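Periplasmic sugar-binding protein (Chloroflexus aurantiacus, PDB 4RXU) binds beta-D-glucopyranose and probably serves as the periplasmic sugar-binding component of an ABC-type carbohydrate transporter. Local coordinates at residues V79-L82 / I83-I87; V114-Y117 / D118-R122. All blocks are in the same frame, centred on the assembly; numbering follows the deposited sequence.

Contact 1: V79-L82 / I83-I87; sequences VEAL and IAKGI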
# COMPACT_ATOMS: atom_id res chain seq x y z
N VAL A 79 5.74 -18.95 -10.46
CA VAL A 79 5.29 -19.97 -9.51
C VAL A 79 5.59 -21.36 -10.05
O VAL A 79 6.08 -22.22 -9.33
CB VAL A 79 3.80 -19.79 -9.17
CG1 VAL A 79 3.25 -20.94 -8.34
CG2 VAL A 79 3.63 -18.49 -8.39
N GLU A 80 5.30 -21.58 -11.33
CA GLU A 80 5.52 -22.91 -11.90
C GLU A 80 7.01 -23.30 -11.87
O GLU A 80 7.36 -24.46 -11.58
CB GLU A 80 4.92 -23.01 -13.30
CG GLU A 80 3.40 -22.86 -13.27
CD GLU A 80 2.76 -22.65 -14.62
OE1 GLU A 80 3.38 -22.01 -15.49
OE2 GLU A 80 1.60 -23.10 -14.80
N ALA A 81 7.89 -22.32 -12.10
CA ALA A 81 9.34 -22.56 -12.08
C ALA A 81 9.78 -22.94 -10.68
O ALA A 81 10.59 -23.84 -10.50
CB ALA A 81 10.09 -21.33 -12.53
N LEU A 82 9.21 -22.27 -9.68
CA LEU A 82 9.60 -22.53 -8.30
C LEU A 82 9.10 -23.91 -7.86
O LEU A 82 9.81 -24.65 -7.17
CB LEU A 82 9.04 -21.44 -7.39
CG LEU A 82 9.77 -20.10 -7.55
CD1 LEU A 82 9.00 -19.00 -6.82
CD2 LEU A 82 11.23 -20.15 -7.10
N ILE A 83 7.89 -24.26 -8.27
CA ILE A 83 7.34 -25.60 -8.01
C ILE A 83 8.30 -26.65 -8.55
O ILE A 83 8.59 -27.64 -7.87
CB ILE A 83 5.96 -25.79 -8.63
CG1 ILE A 83 4.93 -24.96 -7.87
CG2 ILE A 83 5.56 -27.27 -8.64
CD1 ILE A 83 3.62 -24.81 -8.61
N ALA A 84 8.80 -26.41 -9.76
CA ALA A 84 9.65 -27.37 -10.43
C ALA A 84 11.01 -27.49 -9.76
O ALA A 84 11.67 -28.54 -9.82
CB ALA A 84 9.80 -27.02 -11.90
N LYS A 85 11.44 -26.42 -9.12
CA LYS A 85 12.64 -26.45 -8.29
C LYS A 85 12.47 -27.08 -6.92
O LYS A 85 13.44 -27.23 -6.18
CB LYS A 85 13.14 -25.05 -8.10
CG LYS A 85 13.70 -24.47 -9.37
CD LYS A 85 14.47 -23.22 -9.03
CE LYS A 85 15.09 -22.62 -10.28
NZ LYS A 85 14.09 -21.74 -10.93
N GLY A 86 11.24 -27.38 -6.54
CA GLY A 86 10.99 -28.17 -5.34
C GLY A 86 10.62 -27.38 -4.11
O GLY A 86 10.73 -27.86 -2.98
N ILE A 87 10.17 -26.16 -4.31
CA ILE A 87 9.71 -25.39 -3.16
C ILE A 87 8.55 -26.07 -2.44
O ILE A 87 7.70 -26.72 -3.04
CB ILE A 87 9.38 -23.91 -3.44
CG1 ILE A 87 8.11 -23.73 -4.28
CG2 ILE A 87 10.61 -23.19 -3.99
CD1 ILE A 87 7.57 -22.31 -4.17
O HOH W 1 12.46 -24.42 -12.46
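Leu82 O is gripped by two amides at the C-terminal end of helix 72-84. Ile87 N gives Leu82 O a straight bond of 3.3 Å (N-H...O 170°), tilted out of the carbonyl plane. Gly86 N adds a weak, bent one to Leu82 O at 3.1 Å. The bond from Ile87 N, paired with one from Gly86 N to Ile83 O and with the positive phi of Gly86, defines a Schellman motif. The backbone angles at Gly86 would jam a CB against the carbonyl oxygen of Lys85, and a glycine avoids that clash.

One turn earlier the bonding is ordinary alpha-helical: Ile83 N to Val79 O, Ala84 N to Glu80 O and Lys85 N to Ala81 O. Ala81 O takes a second donor, a water at 2.8 Å, and Lys85 NZ, brought round by the bend at its last torsion (chi4 86°), makes a weak bond to the same water. Glu80 turns to Lys76 for a salt bridge.

The apolar side closes the turn. Ile87 CD1 lies 3.6 Å from Leu82 CB, with CG1 and CG2 both lying near Leu82 O; chi1 of 71° wedges CG1 between the backbone N and carbonyl carbon and so directs that branch back at the helix. Cut back to an alanine, this position would probably leave a gap beside Leu82 CB and take CG1 and CG2 away from Leu82 O, the oxygen that accepts both amides. Farther up, Ile83 CD1 meets Val79 CG1 at 3.9 Å, the two side chains crossing at a slant.

Val79 rests on Leu90 and Ile92 of strand 89-92, Leu82 packs on Leu90 and on Glu64 and Leu66 of strand 61-67, and Ile83 and Ile87 touch Ala110 and Val112 in the loop leading to strand 113-117.

Contact 2: V114-Y117 / D118-R122; sequences VISY and DRLIR. With BGC (beta-D-glucopyranose), chain C.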
# COMPACT_ATOMS: atom_id res chain seq x y z
N VAL A 114 0.92 -21.71 0.58
CA VAL A 114 0.78 -20.41 -0.06
C VAL A 114 0.61 -19.31 1.00
O VAL A 114 -0.41 -19.24 1.71
CB VAL A 114 -0.41 -20.36 -1.03
CG1 VAL A 114 -0.55 -18.97 -1.64
CG2 VAL A 114 -0.22 -21.37 -2.14
N ILE A 115 1.64 -18.47 1.10
CA ILE A 115 1.62 -17.30 1.97
C ILE A 115 1.48 -16.09 1.04
O ILE A 115 2.41 -15.68 0.35
CB ILE A 115 2.91 -17.17 2.78
CG1 ILE A 115 3.16 -18.43 3.62
CG2 ILE A 115 2.86 -15.90 3.64
CD1 ILE A 115 4.44 -18.40 4.44
N SER A 116 0.28 -15.51 1.03
CA SER A 116 0.07 -14.28 0.30
C SER A 116 0.78 -13.17 1.12
O SER A 116 0.70 -13.16 2.34
CB SER A 116 -1.43 -14.03 0.18
OG SER A 116 -1.77 -13.11 -0.84
N TYR A 117 1.51 -12.30 0.42
CA TYR A 117 2.44 -11.38 1.04
C TYR A 117 2.10 -9.96 0.63
O TYR A 117 2.10 -9.62 -0.54
CB TYR A 117 3.86 -11.71 0.58
CG TYR A 117 4.91 -10.81 1.20
CD1 TYR A 117 5.35 -10.99 2.49
CD2 TYR A 117 5.45 -9.77 0.47
CE1 TYR A 117 6.29 -10.14 3.05
CE2 TYR A 117 6.42 -8.95 1.00
CZ TYR A 117 6.82 -9.13 2.30
OH TYR A 117 7.76 -8.28 2.82
N ASP A 118 1.79 -9.16 1.65
CA ASP A 118 1.40 -7.75 1.55
C ASP A 118 0.03 -7.56 0.92
O ASP A 118 -0.81 -6.90 1.49
CB ASP A 118 2.42 -6.87 0.82
CG ASP A 118 2.11 -5.43 1.02
OD1 ASP A 118 2.52 -4.89 2.08
OD2 ASP A 118 1.39 -4.83 0.16
N ARG A 119 -0.15 -8.10 -0.29
CA ARG A 119 -1.41 -8.04 -1.03
C ARG A 119 -2.03 -9.41 -1.01
O ARG A 119 -1.32 -10.43 -0.98
CB ARG A 119 -1.17 -7.66 -2.49
CG ARG A 119 -0.58 -6.30 -2.68
CD ARG A 119 -0.25 -6.09 -4.14
NE ARG A 119 0.21 -4.75 -4.40
CZ ARG A 119 0.69 -4.34 -5.56
NH1 ARG A 119 0.82 -5.19 -6.57
NH2 ARG A 119 1.06 -3.08 -5.70
N LEU A 120 -3.35 -9.42 -1.04
CA LEU A 120 -4.12 -10.64 -0.93
C LEU A 120 -4.50 -11.24 -2.29
O LEU A 120 -5.06 -10.56 -3.14
CB LEU A 120 -5.39 -10.33 -0.12
CG LEU A 120 -6.28 -11.50 0.29
CD1 LEU A 120 -5.51 -12.56 1.08
CD2 LEU A 120 -7.49 -10.97 1.05
N ILE A 121 -4.19 -12.52 -2.47
CA ILE A 121 -4.72 -13.29 -3.59
C ILE A 121 -6.19 -13.57 -3.31
O ILE A 121 -6.55 -14.02 -2.23
CB ILE A 121 -3.97 -14.62 -3.76
CG1 ILE A 121 -2.54 -14.31 -4.19
CG2 ILE A 121 -4.67 -15.48 -4.81
CD1 ILE A 121 -1.63 -15.51 -4.36
N ARG A 122 -7.03 -13.32 -4.31
CA ARG A 122 -8.47 -13.40 -4.18
C ARG A 122 -9.12 -14.53 -4.93
O ARG A 122 -8.54 -15.08 -5.86
CB ARG A 122 -9.10 -12.08 -4.60
CG ARG A 122 -8.73 -10.94 -3.66
CD ARG A 122 -9.44 -9.66 -4.06
NE ARG A 122 -10.85 -9.66 -3.62
CZ ARG A 122 -11.92 -9.77 -4.38
NH1 ARG A 122 -11.83 -9.92 -5.70
NH2 ARG A 122 -13.11 -9.74 -3.79
C2 BGC C . 1.49 -1.70 -0.96
C3 BGC C . 1.97 -0.27 -0.79
C4 BGC C . 2.56 0.22 -2.11
C5 BGC C . 1.58 0.00 -3.27
C6 BGC C . 2.17 0.32 -4.62
C1 BGC C . 0.45 -1.62 -2.06
O1 BGC C . -0.28 -2.80 -2.21
O2 BGC C . 0.94 -2.17 0.27
O3 BGC C . 2.95 -0.26 0.24
O4 BGC C . 2.76 1.64 -2.01
O5 BGC C . 1.13 -1.34 -3.29
O6 BGC C . 3.44 -0.32 -4.82
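At the C-terminal end of strand 113-117, where the chain runs into the glucose pocket, the hydroxyl of Ser116 holds the loop that follows. Ser116 OG donates to Arg119 O at 2.7 Å, in the carbonyl plane and on a lone pair, and accepts from Ile121 N at 3.0 Å. With OG anti to the backbone N (chi1 -162°), the hydroxyl sits inside the bend, where one buried oxygen ties down two backbone groups of the loop. Ile121 CG1 also lies against this oxygen. A weak bond from Arg119 N to Tyr117 O spans Asp118, whose positive phi of 70° places it at the centre of a classic gamma turn.

In this periplasmic binding protein fold, loops at the C-terminal ends of the parallel strands carry sugar ligands, and here the turn presents two consecutive residues to beta-D-glucopyranose. Asp118 OD2 accepts a hydrogen bond from the sugar O2 at 2.7 Å; OD1 of the same carboxylate is held in a salt bridge by Arg44, another pocket residue.

Arg119 extends straight from CG to NE and meets the sugar with the edge of its guanidinium. NE donates to BGC O1 and NH2 to BGC O5, each at 3.0 Å and each with an N-H...O angle of 169°, so the anomeric hydroxyl and the ring oxygen are read side by side. BGC C5 lies in the plane of the guanidinium, at its edge. Glu42 also forms a salt bridge to NH2, and Pro94 O accepts from NH1; together they hold the guanidinium's orientation. The Tyr117 side chain leads away from the loop, its ring meeting Phe52 and its OH bonding to Asp48 OD2.

How the contacts relate
From the N terminus the chain first meets contact 1, where residues 79-87 end helix 72-84 and turn toward strand 89-92. Helix 101-109 follows, and the chain then enters strand 113-117, beyond which contact 2 folds residues 118-122 back against the strand end. Each contact closes a local turn within one continuous stretch; they stand in series, neither nested nor crossed. The centres of contact 1 and contact 2 are about 17 Å apart. Between the nearest atoms of contact 1 and contact 2 there are about 7 Å, so they do not touch. Strand 89-92 is common to both: Val79 and Leu82 of contact 1 pack on it, and strand 113-117 of contact 2 pairs with it in parallel.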